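CaaX farnesyltransferase alpha subunit Ram2 (Aspergillus fumigatus, PDB 4L9P) forms the alpha subunit of protein farnesyltransferase, which attaches a farnesyl group to CaaX proteins, and probably also serves in geranylgeranyl transfer. Local coordinates at residues A[201-206]-A[242-247]; A[192-195]-A[199-202]. The protein carries 1 engineered substitution. All blocks are in the same frame, centred on the assembly; numbering follows the deposited sequence.

In the fold
Both contacts use helix 197-208 of the all-helical alpha subunit, and their centres lie about 11 Å apart. Contact 2 closes the connection from helix 180-192 onto the first turn of helix 197-208; contact 1 joins its next turn to helix 238-254. They meet where Trp200 CH2 of contact 2 packs on Tyr247 CE2 of contact 1 at 3.6 Å, so the indole of one borders the cation-pi stack of the other. The beta subunit Ram1 reaches both: Asn201, which both ranges include, hydrogen-bonds through ND2 to Gly307 O of Ram1, and Asp193 and Arg195 bond to further Ram1 residues. The interactions described are between protein groups, not with the bound isoprenoid analogue.

Contact 1 of 2, residues A[201-206]-A[242-247]; sequences NHRYML and DSELQY
Arg203 on helix 197-208 faces Glu244 and Tyr247 on helix 238-254, two helical backbones set far enough apart (Arg203 CA to Glu244 CA 9.8 Å) that long side chains must bridge them. The arginine does so fully stretched: CG stands opposite the backbone N (chi1 -169°), and the chain runs extended to NE. Glu244 comes from the other direction with its chain bent at chi2, which presents the carboxylate to the side of the guanidinium. The salt bridge is side-on and two-pronged. Arg203 NE gives a nearly straight bond of 2.8 Å to Glu244 OE1, on the syn lone pair and in the guanidinium plane, while Arg203 NH2 meets Glu244 OE2 at 2.9 Å, on the syn side but tilted out of both planes. The two flat groups are nearly coplanar, 21° apart. The Tyr247 ring lies under one face of the guanidinium, planes 13° apart, with Arg203 CZ 3.7 Å from the ring centroid and Arg203 NH1 3.3 Å from Tyr247 CZ, a cation-pi stack. Beyond the two segments, Glu187 of helix 180-192 forms a salt bridge with Arg203 NH1; Tyr264 OH of helix 259-272 hydrogen-bonds Glu244 OE1, and Arg207 NE forms a salt bridge with Glu244 OE2, so Glu244 serves two arginines. Arg203 is buried and bonded to two carboxylates, its rotation held by the two-nitrogen grip on Glu244 and by the ring against one face. The paired charges probably offset the cost of burial and keep both residues ionised where four helices (180-192, 197-208, 238-254 and 259-272) meet.

Contact 2 of 2, residues A[192-195]-A[199-202]; sequences ADVR and AWNH
Trp200 reaches from helix 197-208 to the carbonyl of Val194, closing the loop of the helical hairpin 180-192/197-208, within a prenyltransferase alpha subunit repeat related to the TPR family. Across the two segments the tight part is one polar bond, and Leu190 of helix 180-192 and Pro261 of helix 259-272 also touch the indole. Trp200 NE1 donates to Val194 O at 2.9 Å and almost straight (169° at the hydrogen), with the oxygen in the plane of the indole at its edge. On the acceptor side the approach is less regular, since the donor stands 25° out of the carbonyl plane. CG of Trp200 lies opposite its own carbonyl carbon and beside the backbone N (chi1 -75°), which swings the indole toward the loop. Val194 O also accepts from Asn258 ND2, so this buried carbonyl has two donors, and Tyr264 meets the indole ring from helix 259-272. The apolar part is looser: Val194 CG2 comes no nearer to the indole than 4.4 Å, at Trp200 CZ2. Further out, where helix 180-192 ends at exposed Ala192, the loop turns from the tryptophan toward the beta subunit. Asp193, the first residue to leave helical geometry, makes an Asx turn, and its carboxylate also bonds Thr88 and Thr90 of Ram1. Arg195 directs its side chain to the same subunit, with a salt bridge to Asp84 of Ram1. One short loop is therefore bonded by an indole of its own chain and by residues of Ram1. In the Asx turn itself, Arg195 N lies 3.0 Å from Asp193 OD1, approaching from above the carboxylate plane.

Contact 1 of 2, residues A[201-206]-A[242-247]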
ATOM      1  N   ASN A 201       2.778 -13.504 -10.943  1.00  3.04           N
ATOM      2  CA  ASN A 201       1.923 -13.679  -9.786  1.00  2.92           C
ATOM      3  C   ASN A 201       0.635 -14.421 -10.144  1.00  3.27           C
ATOM      4  O   ASN A 201       0.164 -15.274  -9.386  1.00  4.39           O
ATOM      5  CB  ASN A 201       1.675 -12.290  -9.132  1.00  4.11           C
ATOM      6  CG  ASN A 201       0.764 -12.410  -7.929  1.00  3.88           C
ATOM      7  OD1 ASN A 201       1.210 -12.861  -6.864  1.00  5.42           O
ATOM      8  ND2 ASN A 201      -0.544 -12.153  -8.108  1.00  4.23           N
ATOM      9  N   HIS A 202       0.060 -14.044 -11.295  1.00  3.33           N
ATOM     10  CA  HIS A 202      -1.182 -14.732 -11.735  1.00  3.82           C
ATOM     11  C   HIS A 202      -0.839 -16.166 -12.076  1.00  4.18           C
ATOM     12  O   HIS A 202      -1.644 -17.083 -11.787  1.00  4.54           O
ATOM     13  CB  HIS A 202      -1.735 -13.998 -12.947  1.00  4.33           C
ATOM     14  CG  HIS A 202      -3.144 -14.415 -13.292  1.00  4.32           C
ATOM     15  ND1 HIS A 202      -4.218 -14.006 -12.529  1.00  5.82           N
ATOM     16  CD2 HIS A 202      -3.652 -15.151 -14.319  1.00  4.85           C
ATOM     17  CE1 HIS A 202      -5.324 -14.492 -13.054  1.00  6.85           C
ATOM     18  NE2 HIS A 202      -5.001 -15.207 -14.123  1.00  5.50           N
ATOM     19  N   ARG A 203       0.344 -16.436 -12.632  1.00  3.57           N
ATOM     20  CA  ARG A 203       0.747 -17.837 -12.943  1.00  4.23           C
ATOM     21  C   ARG A 203       0.759 -18.665 -11.653  1.00  5.35           C
ATOM     22  O   ARG A 203       0.306 -19.816 -11.648  1.00  6.07           O
ATOM     23  CB  ARG A 203       2.147 -17.880 -13.578  1.00  5.58           C
ATOM     24  CG  ARG A 203       2.439 -19.300 -14.147  1.00  6.36           C
ATOM     25  CD  ARG A 203       3.902 -19.351 -14.734  1.00  7.75           C
ATOM     26  NE  ARG A 203       4.041 -20.678 -15.305  1.00  9.43           N
ATOM     27  CZ  ARG A 203       3.832 -20.996 -16.576  1.00 10.44           C
ATOM     28  NH1 ARG A 203       3.599 -20.046 -17.509  1.00 11.01           N
ATOM     29  NH2 ARG A 203       3.857 -22.288 -16.915  1.00 11.67           N
ATOM     30  N   TYR A 204       1.300 -18.081 -10.584  1.00  5.31           N
ATOM     31  CA  TYR A 204       1.334 -18.825  -9.326  1.00  4.94           C
ATOM     32  C   TYR A 204      -0.114 -19.170  -8.867  1.00  5.53           C
ATOM     33  O   TYR A 204      -0.407 -20.299  -8.441  1.00  7.02           O
ATOM     34  CB  TYR A 204       2.058 -18.016  -8.228  1.00  5.59           C
ATOM     35  CG  TYR A 204       2.128 -18.842  -6.951  1.00  5.26           C
ATOM     36  CD1 TYR A 204       1.080 -18.832  -5.997  1.00  6.87           C
ATOM     37  CD2 TYR A 204       3.271 -19.619  -6.665  1.00  6.18           C
ATOM     38  CE1 TYR A 204       1.144 -19.609  -4.832  1.00  7.32           C
ATOM     39  CE2 TYR A 204       3.356 -20.381  -5.493  1.00  6.26           C
ATOM     40  CZ  TYR A 204       2.266 -20.395  -4.600  1.00  7.06           C
ATOM     41  OH  TYR A 204       2.323 -21.175  -3.453  1.00  8.12           O
ATOM     42  N   MET A 205      -1.028 -18.229  -8.967  1.00  6.14           N
ATOM     43  CA  MET A 205      -2.400 -18.532  -8.604  1.00  6.77           C
ATOM     44  C   MET A 205      -2.960 -19.685  -9.453  1.00  7.14           C
ATOM     45  O   MET A 205      -3.596 -20.634  -8.925  1.00  6.86           O
ATOM     46  CB  MET A 205      -3.243 -17.322  -8.831  1.00  9.31           C
ATOM     47  CG  MET A 205      -4.676 -17.529  -8.354  1.00 13.03           C
ATOM     48  SD  MET A 205      -5.831 -17.391  -9.687  1.00 21.83           S
ATOM     49  CE  MET A 205      -5.020 -16.751 -11.021  1.00 23.02           C
ATOM     50  N   LEU A 206      -2.718 -19.633 -10.766  1.00  6.05           N
ATOM     51  CA  LEU A 206      -3.308 -20.671 -11.648  1.00  5.33           C
ATOM     52  C   LEU A 206      -2.743 -22.013 -11.273  1.00  6.21           C
ATOM     53  O   LEU A 206      -3.478 -23.014 -11.311  1.00  7.61           O
ATOM     54  CB  LEU A 206      -2.922 -20.381 -13.105  1.00  6.62           C
ATOM     55  CG  LEU A 206      -3.531 -19.111 -13.702  1.00  6.22           C
ATOM     56  CD1 LEU A 206      -2.993 -18.891 -15.120  1.00  7.69           C
ATOM     57  CD2 LEU A 206      -5.078 -19.136 -13.701  1.00  6.09           C
ATOM     58  N   ASP A 242       7.759 -30.334 -11.481  1.00 15.80           N
ATOM     59  CA  ASP A 242       8.919 -30.384 -12.373  1.00 16.85           C
ATOM     60  C   ASP A 242       8.757 -29.504 -13.622  1.00 16.13           C
ATOM     61  O   ASP A 242       9.690 -28.812 -14.026  1.00 16.31           O
ATOM     62  CB  ASP A 242       9.154 -31.820 -12.900  1.00 18.90           C
ATOM     63  CG  ASP A 242       9.576 -32.796 -11.828  1.00 22.07           C
ATOM     64  OD1 ASP A 242       9.972 -32.359 -10.721  1.00 23.51           O
ATOM     65  OD2 ASP A 242       9.524 -34.035 -12.136  1.00 22.94           O
ATOM     66  N   SER A 243       7.568 -29.536 -14.237  1.00 15.47           N
ATOM     67  CA  SER A 243       7.283 -28.745 -15.419  1.00 15.69           C
ATOM     68  C   SER A 243       7.406 -27.237 -15.123  1.00 14.23           C
ATOM     69  O   SER A 243       7.981 -26.463 -15.899  1.00 14.51           O
ATOM     70  CB  SER A 243       5.845 -29.069 -15.888  1.00 18.80           C
ATOM     71  OG  SER A 243       5.446 -28.243 -16.969  1.00 23.82           O
ATOM     72  N   GLU A 244       6.887 -26.807 -13.988  1.00 12.14           N
ATOM     73  CA  GLU A 244       6.941 -25.376 -13.657  1.00 11.69           C
ATOM     74  C   GLU A 244       8.349 -24.912 -13.328  1.00 11.67           C
ATOM     75  O   GLU A 244       8.728 -23.786 -13.634  1.00 11.26           O
ATOM     76  CB  GLU A 244       6.005 -25.119 -12.473  1.00 11.50           C
ATOM     77  CG  GLU A 244       4.544 -25.182 -12.919  1.00 11.34           C
ATOM     78  CD  GLU A 244       4.196 -24.094 -13.918  1.00 11.15           C
ATOM     79  OE1 GLU A 244       4.516 -22.914 -13.636  1.00 10.98           O
ATOM     80  OE2 GLU A 244       3.574 -24.406 -14.973  1.00 10.94           O
ATOM     81  N   LEU A 245       9.118 -25.793 -12.697  1.00 11.95           N
ATOM     82  CA  LEU A 245      10.530 -25.465 -12.467  1.00 12.99           C
ATOM     83  C   LEU A 245      11.325 -25.398 -13.776  1.00 13.36           C
ATOM     84  O   LEU A 245      12.196 -24.519 -13.945  1.00 13.26           O
ATOM     85  CB  LEU A 245      11.145 -26.450 -11.460  1.00 14.03           C
ATOM     86  CG  LEU A 245      10.583 -26.386 -10.048  1.00 15.55           C
ATOM     87  CD1 LEU A 245      11.139 -27.545  -9.257  1.00 17.42           C
ATOM     88  CD2 LEU A 245      10.930 -25.029  -9.365  1.00 15.48           C
ATOM     89  N   GLN A 246      11.047 -26.327 -14.704  1.00 14.00           N
ATOM     90  CA  GLN A 246      11.744 -26.253 -15.969  1.00 16.79           C
ATOM     91  C   GLN A 246      11.375 -24.985 -16.724  1.00 16.35           C
ATOM     92  O   GLN A 246      12.252 -24.319 -17.335  1.00 17.56           O
ATOM     93  CB  GLN A 246      11.391 -27.505 -16.819  1.00 20.24           C
ATOM     94  CG  GLN A 246      12.063 -27.559 -18.163  1.00 25.45           C
ATOM     95  CD  GLN A 246      11.770 -28.896 -18.857  1.00 32.07           C
ATOM     96  OE1 GLN A 246      10.740 -29.050 -19.526  1.00 34.44           O
ATOM     97  NE2 GLN A 246      12.664 -29.873 -18.676  1.00 34.87           N
ATOM     98  N   TYR A 247      10.087 -24.617 -16.680  1.00 15.74           N
ATOM     99  CA  TYR A 247       9.648 -23.394 -17.338  1.00 15.20           C
ATOM    100  C   TYR A 247      10.403 -22.175 -16.758  1.00 12.78           C
ATOM    101  O   TYR A 247      10.913 -21.279 -17.482  1.00 13.05           O
ATOM    102  CB  TYR A 247       8.139 -23.207 -17.172  1.00 15.64           C
ATOM    103  CG  TYR A 247       7.612 -21.907 -17.744  1.00 15.80           C
ATOM    104  CD1 TYR A 247       7.274 -21.811 -19.105  1.00 16.19           C
ATOM    105  CD2 TYR A 247       7.417 -20.790 -16.924  1.00 15.68           C
ATOM    106  CE1 TYR A 247       6.782 -20.645 -19.630  1.00 16.10           C
ATOM    107  CE2 TYR A 247       6.959 -19.608 -17.433  1.00 15.62           C
ATOM    108  CZ  TYR A 247       6.637 -19.529 -18.779  1.00 16.05           C
ATOM    109  OH  TYR A 247       6.134 -18.359 -19.262  1.00 17.35           O
TER

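Contact 2 of 2, residues A[192-195]-A[199-202]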
ATOM      1  N   ALA A 192       6.054 -11.131 -24.256  1.00  7.28           N
ATOM      2  CA  ALA A 192       6.260  -9.712 -24.562  1.00  7.32           C
ATOM      3  C   ALA A 192       7.221  -9.097 -23.540  1.00  6.66           C
ATOM      4  O   ALA A 192       8.037  -8.247 -23.935  1.00  8.26           O
ATOM      5  CB  ALA A 192       4.905  -8.979 -24.520  1.00  9.41           C
ATOM      6  N   ASP A 193       7.094  -9.467 -22.270  1.00  6.09           N
ATOM      7  CA  ASP A 193       7.997  -8.874 -21.242  1.00  5.86           C
ATOM      8  C   ASP A 193       8.157  -9.918 -20.138  1.00  5.27           C
ATOM      9  O   ASP A 193       7.301 -10.036 -19.252  1.00  5.66           O
ATOM     10  CB  ASP A 193       7.456  -7.553 -20.690  1.00  5.78           C
ATOM     11  CG  ASP A 193       8.433  -6.859 -19.778  1.00  6.64           C
ATOM     12  OD1 ASP A 193       9.444  -7.500 -19.411  1.00  7.02           O
ATOM     13  OD2 ASP A 193       8.157  -5.689 -19.450  1.00  7.91           O
ATOM     14  N   VAL A 194       9.242 -10.688 -20.184  1.00  5.55           N
ATOM     15  CA  VAL A 194       9.481 -11.746 -19.210  1.00  5.84           C
ATOM     16  C   VAL A 194       9.638 -11.186 -17.781  1.00  5.88           C
ATOM     17  O   VAL A 194       9.553 -11.953 -16.804  1.00  6.77           O
ATOM     18  CB  VAL A 194      10.712 -12.605 -19.652  1.00  6.82           C
ATOM     19  CG1 VAL A 194      12.042 -11.772 -19.581  1.00  8.00           C
ATOM     20  CG2 VAL A 194      10.784 -13.909 -18.853  1.00  8.56           C
ATOM     21  N   ARG A 195       9.809  -9.877 -17.679  1.00  5.36           N
ATOM     22  CA  ARG A 195       9.923  -9.233 -16.354  1.00  5.37           C
ATOM     23  C   ARG A 195       8.609  -8.761 -15.776  1.00  5.53           C
ATOM     24  O   ARG A 195       8.577  -8.024 -14.787  1.00  5.87           O
ATOM     25  CB  ARG A 195      10.908  -8.051 -16.425  1.00  6.37           C
ATOM     26  CG  ARG A 195      12.305  -8.593 -16.780  1.00  9.30           C
ATOM     27  CD  ARG A 195      13.065  -7.567 -17.478  1.00 14.00           C
ATOM     28  NE  ARG A 195      14.467  -7.949 -17.758  1.00 13.86           N
ATOM     29  CZ  ARG A 195      15.012  -7.847 -18.965  1.00 12.58           C
ATOM     30  NH1 ARG A 195      14.291  -7.455 -20.003  1.00 11.27           N
ATOM     31  NH2 ARG A 195      16.307  -8.108 -19.117  1.00 10.66           N
ATOM     32  N   ALA A 199       2.214 -10.885 -14.224  1.00  2.52           N
ATOM     33  CA  ALA A 199       1.893 -12.135 -14.933  1.00  3.22           C
ATOM     34  C   ALA A 199       2.440 -13.373 -14.178  1.00  3.57           C
ATOM     35  O   ALA A 199       1.775 -14.421 -14.116  1.00  5.11           O
ATOM     36  CB  ALA A 199       2.405 -12.048 -16.369  1.00  4.23           C
ATOM     37  N   TRP A 200       3.654 -13.246 -13.611  1.00  3.04           N
ATOM     38  CA  TRP A 200       4.184 -14.327 -12.780  1.00  4.15           C
ATOM     39  C   TRP A 200       3.285 -14.577 -11.575  1.00  4.19           C
ATOM     40  O   TRP A 200       3.050 -15.734 -11.219  1.00  4.34           O
ATOM     41  CB  TRP A 200       5.608 -14.004 -12.302  1.00  4.48           C
ATOM     42  CG  TRP A 200       6.623 -14.171 -13.381  1.00  3.89           C
ATOM     43  CD1 TRP A 200       7.195 -13.164 -14.143  1.00  4.91           C
ATOM     44  CD2 TRP A 200       7.205 -15.413 -13.830  1.00  5.06           C
ATOM     45  NE1 TRP A 200       8.112 -13.719 -15.028  1.00  4.90           N
ATOM     46  CE2 TRP A 200       8.120 -15.094 -14.868  1.00  5.40           C
ATOM     47  CE3 TRP A 200       7.014 -16.759 -13.469  1.00  5.63           C
ATOM     48  CZ2 TRP A 200       8.863 -16.083 -15.554  1.00  6.05           C
ATOM     49  CZ3 TRP A 200       7.773 -17.746 -14.152  1.00  6.66           C
ATOM     50  CH2 TRP A 200       8.699 -17.390 -15.149  1.00  6.15           C
ATOM     51  N   ASN A 201       2.778 -13.504 -10.943  1.00  3.04           N
ATOM     52  CA  ASN A 201       1.923 -13.679  -9.786  1.00  2.92           C
ATOM     53  C   ASN A 201       0.635 -14.421 -10.144  1.00  3.27           C
ATOM     54  O   ASN A 201       0.164 -15.274  -9.386  1.00  4.39           O
ATOM     55  CB  ASN A 201       1.675 -12.290  -9.132  1.00  4.11           C
ATOM     56  CG  ASN A 201       0.764 -12.410  -7.929  1.00  3.88           C
ATOM     57  OD1 ASN A 201       1.210 -12.861  -6.864  1.00  5.42           O
ATOM     58  ND2 ASN A 201      -0.544 -12.153  -8.108  1.00  4.23           N
ATOM     59  N   HIS A 202       0.060 -14.044 -11.295  1.00  3.33           N
ATOM     60  CA  HIS A 202      -1.182 -14.732 -11.735  1.00  3.82           C
ATOM     61  C   HIS A 202      -0.839 -16.166 -12.076  1.00  4.18           C
ATOM     62  O   HIS A 202      -1.644 -17.083 -11.787  1.00  4.54           O
ATOM     63  CB  HIS A 202      -1.735 -13.998 -12.947  1.00  4.33           C
ATOM     64  CG  HIS A 202      -3.144 -14.415 -13.292  1.00  4.32           C
ATOM     65  ND1 HIS A 202      -4.218 -14.006 -12.529  1.00  5.82           N
ATOM     66  CD2 HIS A 202      -3.652 -15.151 -14.319  1.00  4.85           C
ATOM     67  CE1 HIS A 202      -5.324 -14.492 -13.054  1.00  6.85           C
ATOM     68  NE2 HIS A 202      -5.001 -15.207 -14.123  1.00  5.50           N
TER